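PDB 4RL3: chitinase A from Pteris ryukyuensis, which probably hydrolyses the glycosidic bonds of chitin through its catalytic domain, the part described here, which belongs to glycoside hydrolase family 18. Local coordinates for residues A[27-32]-A[72-77]. Numbering follows the deposited sequence.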
loop_
_atom_site.group_PDB
_atom_site.type_symbol
_atom_site.label_atom_id
_atom_site.label_comp_id
_atom_site.label_asym_id
_atom_site.label_seq_id
_atom_site.Cartn_x
_atom_site.Cartn_y
_atom_site.Cartn_z
ATOM N N THR A 27 13.534 5.345 -5.476
ATOM C CA THR A 27 13.253 4.985 -4.090
ATOM C C THR A 27 12.271 3.826 -4.161
ATOM O O THR A 27 11.126 4.017 -4.551
ATOM C CB THR A 27 12.652 6.184 -3.333
ATOM O OG1 THR A 27 13.652 7.206 -3.213
ATOM C CG2 THR A 27 12.169 5.817 -1.952
ATOM N N PHE A 28 12.722 2.630 -3.793
ATOM C CA PHE A 28 11.973 1.397 -4.020
ATOM C C PHE A 28 11.370 0.866 -2.733
ATOM O O PHE A 28 12.089 0.598 -1.767
ATOM C CB PHE A 28 12.903 0.327 -4.615
ATOM C CG PHE A 28 12.172 -0.871 -5.157
ATOM C CD1 PHE A 28 11.548 -1.768 -4.302
ATOM C CD2 PHE A 28 12.073 -1.081 -6.523
ATOM C CE1 PHE A 28 10.862 -2.857 -4.799
ATOM C CE2 PHE A 28 11.384 -2.165 -7.025
ATOM C CZ PHE A 28 10.777 -3.057 -6.162
ATOM N N HIS A 29 10.052 0.704 -2.711
ATOM C CA HIS A 29 9.371 0.106 -1.566
ATOM C C HIS A 29 8.657 -1.179 -1.947
ATOM O O HIS A 29 7.787 -1.163 -2.820
ATOM C CB HIS A 29 8.315 1.052 -0.984
ATOM C CG HIS A 29 8.853 2.371 -0.518
ATOM N ND1 HIS A 29 8.036 3.441 -0.218
ATOM C CD2 HIS A 29 10.119 2.792 -0.271
ATOM C CE1 HIS A 29 8.773 4.468 0.165
ATOM N NE2 HIS A 29 10.038 4.098 0.149
ATOM N N PHE A 30 9.003 -2.290 -1.294
ATOM C CA PHE A 30 8.094 -3.432 -1.271
ATOM C C PHE A 30 7.062 -3.184 -0.170
ATOM O O PHE A 30 7.385 -2.624 0.876
ATOM C CB PHE A 30 8.824 -4.740 -0.968
ATOM C CG PHE A 30 9.689 -5.242 -2.083
ATOM C CD1 PHE A 30 9.123 -5.821 -3.206
ATOM C CD2 PHE A 30 11.074 -5.178 -1.995
ATOM C CE1 PHE A 30 9.911 -6.306 -4.225
ATOM C CE2 PHE A 30 11.870 -5.662 -3.022
ATOM C CZ PHE A 30 11.288 -6.224 -4.132
ATOM N N ILE A 31 5.831 -3.627 -0.407
ATOM C CA ILE A 31 4.785 -3.575 0.610
ATOM C C ILE A 31 4.198 -4.969 0.805
ATOM O O ILE A 31 3.439 -5.462 -0.032
ATOM C CB ILE A 31 3.671 -2.580 0.250
ATOM C CG1 ILE A 31 4.252 -1.219 -0.131
ATOM C CG2 ILE A 31 2.717 -2.428 1.439
ATOM C CD1 ILE A 31 3.212 -0.251 -0.631
ATOM N N LEU A 32 4.574 -5.601 1.908
ATOM C CA LEU A 32 4.041 -6.903 2.281
ATOM C C LEU A 32 2.546 -6.807 2.505
ATOM O O LEU A 32 2.084 -5.934 3.248
ATOM C CB LEU A 32 4.735 -7.416 3.556
ATOM C CG LEU A 32 6.182 -7.845 3.350
ATOM C CD1 LEU A 32 6.933 -7.991 4.674
ATOM C CD2 LEU A 32 6.238 -9.128 2.537
ATOM N N ASN A 72 18.640 1.186 -1.980
ATOM C CA ASN A 72 17.463 1.987 -2.273
ATOM C C ASN A 72 16.157 1.308 -1.905
ATOM O O ASN A 72 15.105 1.890 -2.136
ATOM C CB ASN A 72 17.433 2.380 -3.750
ATOM C CG ASN A 72 17.297 1.187 -4.681
ATOM O OD1 ASN A 72 17.909 0.132 -4.460
ATOM N ND2 ASN A 72 16.493 1.341 -5.723
ATOM N N VAL A 73 16.223 0.094 -1.355
ATOM C CA VAL A 73 15.018 -0.679 -1.013
ATOM C C VAL A 73 14.622 -0.568 0.462
ATOM O O VAL A 73 15.450 -0.717 1.362
ATOM C CB VAL A 73 15.177 -2.161 -1.404
ATOM C CG1 VAL A 73 14.020 -3.000 -0.863
ATOM C CG2 VAL A 73 15.282 -2.298 -2.925
ATOM N N LYS A 74 13.336 -0.296 0.679
ATOM C CA LYS A 74 12.684 -0.414 1.983
ATOM C C LYS A 74 11.534 -1.405 1.844
ATOM O O LYS A 74 11.059 -1.681 0.735
ATOM C CB LYS A 74 12.144 0.937 2.459
ATOM C CG LYS A 74 13.191 1.976 2.835
ATOM C CD LYS A 74 12.497 3.234 3.346
ATOM C CE LYS A 74 13.441 4.348 3.751
ATOM N NZ LYS A 74 12.664 5.540 4.207
ATOM N N VAL A 75 11.106 -1.966 2.971
ATOM C CA VAL A 75 9.986 -2.915 2.975
ATOM C C VAL A 75 8.976 -2.478 4.034
ATOM O O VAL A 75 9.334 -2.267 5.189
ATOM C CB VAL A 75 10.449 -4.375 3.212
ATOM C CG1 VAL A 75 9.269 -5.339 3.123
ATOM C CG2 VAL A 75 11.507 -4.757 2.184
ATOM N N MET A 76 7.727 -2.299 3.616
ATOM C CA MET A 76 6.648 -1.880 4.518
ATOM C C MET A 76 5.637 -3.018 4.634
ATOM O O MET A 76 5.790 -4.048 3.975
ATOM C CB MET A 76 6.013 -0.582 3.992
ATOM C CG MET A 76 6.941 0.648 4.042
ATOM S SD MET A 76 8.091 0.700 2.662
ATOM C CE MET A 76 8.800 2.319 2.957
ATOM N N VAL A 77 4.627 -2.858 5.487
ATOM C CA VAL A 77 3.551 -3.839 5.562
ATOM C C VAL A 77 2.212 -3.121 5.444
ATOM O O VAL A 77 2.027 -2.056 6.024
ATOM C CB VAL A 77 3.637 -4.693 6.862
ATOM C CG1 VAL A 77 3.608 -3.828 8.109
ATOM C CG2 VAL A 77 2.552 -5.777 6.905
HETATM O O HOH W 1 11.603 6.148 1.618
#
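M76 and H29 pack together on the inner side of two parallel strands of the TIM barrel, the fold of family 18 glycosidases. Strands 27-36 and 73-81 are neighbours in the barrel wall, and helix 60-69 lies in the crossover between them. The register is regular. F28 N, F30 N and L32 N donate to the carbonyls of N72, K74 and M76. K74 N and M76 N donate back to F28 O and F30 O.

The M76 side chain starts with CB, 4.0 Å from F30 O. CG leads on to a bend at chi2 (81°), which carries the end of the chain over to the H29 ring. SD lies 3.7 Å from H29 CG, over the face of the ring. CE goes further and sits 3.3 Å from the ring centroid, only 3° off the normal. This is a CH-pi contact, with the methyl close to equally distant from all five ring atoms. R5 of strand 3-8 hydrogen-bonds H29 ND1 and also touches M76.

The other face of the sheet is apolar and packs against helix 60-69 through F30 and V75. V73 CG1 meets the edge of the F30 ring, 3.8 Å from CD2. L32 CD1 reaches V75 CG1 at 3.9 Å.

Back on the inner side, the K74 chain runs out fully extended beside H29. Its NZ hydrogen-bonds S152 OG. One water joins the two side chains: it lies in the plane of the imidazole, 3.0 Å from H29 NE2, and accepts a hydrogen bond from K74 NZ at 2.9 Å.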